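Local coordinates for ABC transporter, substrate binding protein (Polyamine) (Agrobacterium tumefaciens, PDB 4EUO), which binds gamma-aminobutyric acid (GABA) selectively and, as the periplasmic substrate-binding protein of an ABC transporter, probably delivers it for uptake, at residues Lys42-Ala45 against Met46-Asn50; Ala64-Ala67 against Gly68-Leu72; Trp178-Gly181 against Gly182-Gln186. All blocks are in the same frame, centred on the assembly; numbering follows the deposited sequence.

Contacts 1 and 2 are neighbours, their centres 13 Å apart, whereas contact 3 lies 25 and 26 Å from them, centre to centre, and closest to the centre of the chain. Contact 1, on helix 40-48, is a surface contact of regular i to i+4 bonds and one salt bridge. Contact 2, partly buried, ends helix 61-67 with a Schellman motif, two bridging waters and a hydrogen bond from a lysine to a glutamine amide. The two pack directly, V47 CG2 standing 3.6 Å from L72 O. Contact 3, also partly buried, opens helix 182-190 after a strand; its chemistry is aromatic and amide-based, and its G182 lies about 5 Å from bound GABA.

Contact 1: Lys42-Ala45 against Met46-Asn50; sequences KLKA and MVEAN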
loop_
_atom_site.group_PDB
_atom_site.type_symbol
_atom_site.label_atom_id
_atom_site.label_comp_id
_atom_site.label_asym_id
_atom_site.label_seq_id
_atom_site.Cartn_x
_atom_site.Cartn_y
_atom_site.Cartn_z
ATOM N N LYS A 42 -12.493 -7.351 9.699
ATOM C CA LYS A 42 -13.845 -6.811 9.498
ATOM C C LYS A 42 -14.425 -7.261 8.151
ATOM O O LYS A 42 -15.639 -7.506 8.063
ATOM C CB LYS A 42 -13.879 -5.286 9.589
ATOM C CG LYS A 42 -13.602 -4.795 11.008
ATOM C CD LYS A 42 -13.789 -3.296 11.121
ATOM C CE LYS A 42 -13.338 -2.778 12.466
ATOM N NZ LYS A 42 -14.034 -1.516 12.835
ATOM N N LEU A 43 -13.587 -7.379 7.105
ATOM C CA LEU A 43 -14.065 -7.845 5.797
ATOM C C LEU A 43 -14.574 -9.270 5.963
ATOM O O LEU A 43 -15.703 -9.582 5.564
ATOM C CB LEU A 43 -12.901 -7.769 4.760
ATOM C CG LEU A 43 -13.312 -7.848 3.281
ATOM C CD1 LEU A 43 -12.226 -7.229 2.362
ATOM C CD2 LEU A 43 -13.631 -9.277 2.842
ATOM N N LYS A 44 -13.758 -10.149 6.543
ATOM C CA LYS A 44 -14.164 -11.529 6.741
ATOM C C LYS A 44 -15.430 -11.590 7.623
ATOM O O LYS A 44 -16.339 -12.367 7.310
ATOM C CB LYS A 44 -13.037 -12.303 7.413
ATOM C CG LYS A 44 -13.382 -13.780 7.730
ATOM C CD LYS A 44 -12.191 -14.375 8.516
ATOM C CE LYS A 44 -12.550 -15.579 9.361
ATOM N NZ LYS A 44 -12.357 -16.849 8.614
ATOM N N ALA A 45 -15.494 -10.794 8.694
ATOM C CA ALA A 45 -16.677 -10.843 9.554
ATOM C C ALA A 45 -17.951 -10.467 8.803
ATOM O O ALA A 45 -18.989 -11.111 9.007
ATOM C CB ALA A 45 -16.490 -9.947 10.764
ATOM N N MET A 46 -17.913 -9.447 7.934
ATOM C CA MET A 46 -19.128 -9.048 7.222
ATOM C C MET A 46 -19.532 -10.052 6.181
ATOM O O MET A 46 -20.741 -10.295 5.962
ATOM C CB MET A 46 -19.052 -7.587 6.712
ATOM C CG MET A 46 -18.018 -7.359 5.591
ATOM S SD MET A 46 -18.029 -5.681 4.953
ATOM C CE MET A 46 -17.507 -4.724 6.416
ATOM N N VAL A 47 -18.560 -10.713 5.567
ATOM C CA VAL A 47 -18.859 -11.768 4.606
ATOM C C VAL A 47 -19.521 -12.938 5.349
ATOM O O VAL A 47 -20.588 -13.419 4.905
ATOM C CB VAL A 47 -17.574 -12.211 3.862
ATOM C CG1 VAL A 47 -17.813 -13.518 3.089
ATOM C CG2 VAL A 47 -17.101 -11.115 2.909
ATOM N N GLU A 48 -18.963 -13.345 6.493
ATOM C CA GLU A 48 -19.489 -14.472 7.261
ATOM C C GLU A 48 -20.869 -14.172 7.846
ATOM O O GLU A 48 -21.664 -15.110 8.012
ATOM C CB GLU A 48 -18.503 -14.888 8.343
ATOM C CG GLU A 48 -17.255 -15.516 7.742
ATOM C CD GLU A 48 -16.243 -16.123 8.695
ATOM O OE1 GLU A 48 -16.228 -15.743 9.887
ATOM O OE2 GLU A 48 -15.393 -16.909 8.213
ATOM N N ALA A 49 -21.172 -12.919 8.134
ATOM C CA ALA A 49 -22.483 -12.567 8.697
ATOM C C ALA A 49 -23.512 -12.353 7.593
ATOM O O ALA A 49 -24.658 -11.994 7.892
ATOM C CB ALA A 49 -22.363 -11.279 9.495
ATOM N N ASN A 50 -23.104 -12.482 6.306
ATOM C CA ASN A 50 -23.944 -12.115 5.179
ATOM C C ASN A 50 -24.454 -10.690 5.385
ATOM O O ASN A 50 -25.614 -10.364 5.107
ATOM C CB ASN A 50 -25.087 -13.123 4.964
ATOM C CG ASN A 50 -25.883 -12.857 3.721
ATOM O OD1 ASN A 50 -27.067 -13.206 3.635
ATOM N ND2 ASN A 50 -25.272 -12.242 2.725
#
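K44 and E48, four residues apart on helix 40-48, meet in a salt bridge on the exposed side of the helix, with K44 NZ 3.1 Å from E48 OE2. The ammonium approaches the syn side of OE2 but stands 33° out of the carboxylate plane. K44 runs out extended and then bends at its last torsion (chi4 92°), which swings NZ over to the glutamate and leaves K44 CE also close, 3.3 Å from E48 OE2. On another side of the helix, L43 and V47 lie alongside each other, L43 CD2 and V47 CG2 in apolar contact at 3.9 Å. M46 CG, set between its backbone N and carbonyl carbon (chi1 68°), is directed back along the helix and comes 3.2 Å from L43 O. Behind these side chains the backbone supplies the spacing: E48 N bonds to K44 O at 2.9 Å, and V47 N bonds to L43 O. The last turn closes in a Schellman motif, in which N50 takes positive phi and its N bonds to V47 O at 3.0 Å. Outward, M46 packs on T53 and W54 in the loop before strand 56-60, while K44 rests on L72, in the loop that follows helix 61-67.

Contact 2: Ala64-Ala67 against Gly68-Leu72; sequences AAQA and GPKGL
The Q66 amide, the flat side-chain group that bonds across this helix end, is met in its own plane by K70: NZ donates to a lone pair of OE1 at 3.0 Å. At the other end of the amide, Q66 NE2 donates to a water at 3.0 Å, and that water also accepts from K70 NZ, while Y63 O is a further partner of NE2. These bonds should fix the amide's rotation. Q66 reaches this position by bending at chi2 (87°), whereas K70 stretches out fully beyond CG to cross it; its NZ also forms a salt bridge with D302. Beneath, a Schellman motif terminates the helix: L72 N bonds to A67 O at 3.2 Å, and G71 N bonds to G68 O at 2.8 Å. G71 has phi 83°, a value that suits glycine. K70 N adds a weak bond to A67 O. A second water spans the opened turn, donating to A64 O and accepting from G68 N, both at 2.7 Å. A67 CB meets L72 CD1 at 3.9 Å. Around this turn, A64 packs on S227 and V229 of strand 215-229, A65 and Q66 touch helix 294-299, and L72 pairs through its backbone with K232.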
loop_
_atom_site.group_PDB
_atom_site.type_symbol
_atom_site.label_atom_id
_atom_site.label_comp_id
_atom_site.label_asym_id
_atom_site.label_seq_id
_atom_site.Cartn_x
_atom_site.Cartn_y
_atom_site.Cartn_z
ATOM N N ALA A 64 -5.252 -9.679 -1.732
ATOM C CA ALA A 64 -6.191 -9.880 -2.860
ATOM C C ALA A 64 -5.941 -11.189 -3.568
ATOM O O ALA A 64 -6.915 -11.856 -3.970
ATOM C CB ALA A 64 -6.015 -8.748 -3.860
ATOM N N ALA A 65 -4.667 -11.561 -3.776
ATOM C CA ALA A 65 -4.312 -12.739 -4.552
ATOM C C ALA A 65 -4.621 -14.038 -3.849
ATOM O O ALA A 65 -4.592 -15.092 -4.506
ATOM C CB ALA A 65 -2.856 -12.674 -4.995
ATOM N N GLN A 66 -4.891 -14.015 -2.551
ATOM C CA GLN A 66 -5.268 -15.253 -1.889
ATOM C C GLN A 66 -6.669 -15.257 -1.299
ATOM O O GLN A 66 -7.113 -16.313 -0.861
ATOM C CB GLN A 66 -4.198 -15.690 -0.903
ATOM C CG GLN A 66 -3.911 -14.658 0.152
ATOM C CD GLN A 66 -4.791 -14.738 1.349
ATOM O OE1 GLN A 66 -4.694 -15.683 2.145
ATOM N NE2 GLN A 66 -5.661 -13.727 1.518
ATOM N N ALA A 67 -7.367 -14.128 -1.275
ATOM C CA ALA A 67 -8.678 -14.061 -0.627
ATOM C C ALA A 67 -9.805 -14.709 -1.455
ATOM O O ALA A 67 -10.765 -15.210 -0.870
ATOM C CB ALA A 67 -9.017 -12.612 -0.257
ATOM N N GLY A 68 -9.660 -14.765 -2.766
ATOM C CA GLY A 68 -10.705 -15.377 -3.613
ATOM C C GLY A 68 -10.997 -16.849 -3.341
ATOM O O GLY A 68 -12.125 -17.210 -2.952
ATOM N N PRO A 69 -9.940 -17.697 -3.372
ATOM C CA PRO A 69 -10.111 -19.133 -3.054
ATOM C C PRO A 69 -10.634 -19.414 -1.650
ATOM O O PRO A 69 -11.172 -20.494 -1.410
ATOM C CB PRO A 69 -8.690 -19.699 -3.224
ATOM C CG PRO A 69 -8.038 -18.790 -4.191
ATOM C CD PRO A 69 -8.560 -17.417 -3.822
ATOM N N LYS A 70 -10.485 -18.449 -0.717
ATOM C CA LYS A 70 -10.973 -18.570 0.658
ATOM C C LYS A 70 -12.480 -18.279 0.760
ATOM O O LYS A 70 -13.063 -18.422 1.838
ATOM C CB LYS A 70 -10.179 -17.633 1.591
ATOM C CG LYS A 70 -8.799 -18.167 1.901
ATOM C CD LYS A 70 -8.091 -17.308 2.934
ATOM C CE LYS A 70 -6.746 -17.877 3.251
ATOM N NZ LYS A 70 -6.095 -17.096 4.330
ATOM N N GLY A 71 -13.078 -17.848 -0.352
ATOM C CA GLY A 71 -14.501 -17.533 -0.407
ATOM C C GLY A 71 -14.839 -16.142 0.095
ATOM O O GLY A 71 -15.982 -15.880 0.468
ATOM N N LEU A 72 -13.837 -15.223 0.133
ATOM C CA LEU A 72 -14.075 -13.888 0.667
ATOM C C LEU A 72 -14.549 -12.875 -0.339
ATOM O O LEU A 72 -15.082 -11.837 0.055
ATOM C CB LEU A 72 -12.784 -13.384 1.338
ATOM C CG LEU A 72 -12.381 -14.147 2.607
ATOM C CD1 LEU A 72 -10.879 -13.983 2.894
ATOM C CD2 LEU A 72 -13.193 -13.689 3.802
HETATM O O HOH W 1 -7.870 -14.245 -4.659
HETATM O O HOH W 2 -6.851 -14.054 4.293
#

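Contact 3: Trp178-Gly181 against Gly182-Gln186; sequences WWSG and GAQSQ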
loop_
_atom_site.group_PDB
_atom_site.type_symbol
_atom_site.label_atom_id
_atom_site.label_comp_id
_atom_site.label_asym_id
_atom_site.label_seq_id
_atom_site.Cartn_x
_atom_site.Cartn_y
_atom_site.Cartn_z
ATOM N N TRP A 178 5.709 1.134 16.100
ATOM C CA TRP A 178 4.985 0.611 14.953
ATOM C C TRP A 178 3.908 1.553 14.482
ATOM O O TRP A 178 3.296 2.237 15.306
ATOM C CB TRP A 178 4.339 -0.729 15.336
ATOM C CG TRP A 178 5.332 -1.728 15.833
ATOM C CD1 TRP A 178 5.608 -2.035 17.147
ATOM C CD2 TRP A 178 6.161 -2.570 15.036
ATOM N NE1 TRP A 178 6.569 -3.017 17.205
ATOM C CE2 TRP A 178 6.938 -3.356 15.918
ATOM C CE3 TRP A 178 6.353 -2.720 13.640
ATOM C CZ2 TRP A 178 7.871 -4.291 15.455
ATOM C CZ3 TRP A 178 7.269 -3.651 13.192
ATOM C CH2 TRP A 178 8.022 -4.419 14.093
ATOM N N TRP A 179 3.688 1.613 13.150
ATOM C CA TRP A 179 2.546 2.374 12.623
ATOM C C TRP A 179 1.493 1.388 12.156
ATOM O O TRP A 179 1.763 0.446 11.400
ATOM C CB TRP A 179 2.904 3.425 11.536
ATOM C CG TRP A 179 3.685 2.973 10.333
ATOM C CD1 TRP A 179 5.039 3.002 10.186
ATOM C CD2 TRP A 179 3.153 2.545 9.074
ATOM N NE1 TRP A 179 5.393 2.611 8.914
ATOM C CE2 TRP A 179 4.253 2.309 8.215
ATOM C CE3 TRP A 179 1.856 2.364 8.576
ATOM C CZ2 TRP A 179 4.096 1.932 6.882
ATOM C CZ3 TRP A 179 1.703 2.000 7.248
ATOM C CH2 TRP A 179 2.813 1.752 6.428
ATOM N N SER A 180 0.255 1.617 12.648
ATOM C CA SER A 180 -0.880 0.751 12.308
ATOM C C SER A 180 -1.555 1.145 11.023
ATOM O O SER A 180 -2.299 0.342 10.459
ATOM C CB SER A 180 -1.923 0.809 13.414
ATOM O OG SER A 180 -1.381 0.238 14.588
ATOM N N GLY A 181 -1.390 2.380 10.621
ATOM C CA GLY A 181 -2.036 2.882 9.422
ATOM C C GLY A 181 -1.349 4.128 8.950
ATOM O O GLY A 181 -0.412 4.626 9.582
ATOM N N GLY A 182 -1.838 4.652 7.839
ATOM C CA GLY A 182 -1.174 5.763 7.177
ATOM C C GLY A 182 -1.072 7.029 7.992
ATOM O O GLY A 182 -0.002 7.616 8.100
ATOM N N ALA A 183 -2.192 7.431 8.613
ATOM C CA ALA A 183 -2.173 8.665 9.403
ATOM C C ALA A 183 -1.240 8.554 10.607
ATOM O O ALA A 183 -0.537 9.517 10.926
ATOM C CB ALA A 183 -3.577 9.034 9.842
ATOM N N GLN A 184 -1.173 7.365 11.234
ATOM C CA GLN A 184 -0.231 7.186 12.336
ATOM C C GLN A 184 1.202 7.282 11.844
ATOM O O GLN A 184 2.036 7.879 12.549
ATOM C CB GLN A 184 -0.455 5.870 13.057
ATOM C CG GLN A 184 0.538 5.676 14.192
ATOM C CD GLN A 184 0.121 4.589 15.105
ATOM O OE1 GLN A 184 -0.288 3.511 14.696
ATOM N NE2 GLN A 184 0.322 4.822 16.399
ATOM N N SER A 185 1.521 6.747 10.624
ATOM C CA SER A 185 2.885 6.922 10.141
ATOM C C SER A 185 3.214 8.381 9.940
ATOM O O SER A 185 4.331 8.820 10.255
ATOM C CB SER A 185 3.130 6.135 8.860
ATOM O OG SER A 185 2.520 6.722 7.717
ATOM N N GLN A 186 2.224 9.148 9.451
ATOM C CA GLN A 186 2.427 10.572 9.243
ATOM C C GLN A 186 2.619 11.310 10.569
ATOM O O GLN A 186 3.507 12.154 10.677
ATOM C CB GLN A 186 1.230 11.135 8.479
ATOM C CG GLN A 186 1.199 10.636 7.013
ATOM C CD GLN A 186 -0.106 10.940 6.372
ATOM O OE1 GLN A 186 -1.203 10.529 6.849
ATOM N NE2 GLN A 186 -0.059 11.587 5.207
#
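W179 and S185 meet where strand 176-179 gives way to helix 182-190, a strand-to-helix connection in the class D periplasmic binding protein fold. From W179 CB, 3.7 Å from S185 N, the side chain leads to CG, which S185 CB approaches to 3.5 Å. A chi1 of 54° turns one indole face to the first turn of the helix, and S185 CB sits over it as a CH-pi contact, 3.7 Å from the five-membered ring centroid and 19° off the normal. CD1 and CD2 both lie under the same methylene, and W179 CE2 and CE3 are each 4.0 Å from S185 CB, while NE1 turns to another strand and donates to S198 O. Y135 stacks on W179, and W200, a residue of the GABA pocket, meets it edge-to-face, so this tryptophan lies in the second shell of the ligand site. G181 is the N-cap residue; its O accepts from S185 N at 3.1 Å. Its own N, buried at the edge of the indole and in its plane, has no partner in the model. Q184, extended beyond CG, reaches back past the cap so that OE1 accepts from S180 N at 2.8 Å (N-H...O 165°), tying the residue just after the strand to the helix. One carbonyl in the first turn takes two bonds: G182 O accepts from Q186 N at 3.0 Å and from S185 OG at 2.7 Å.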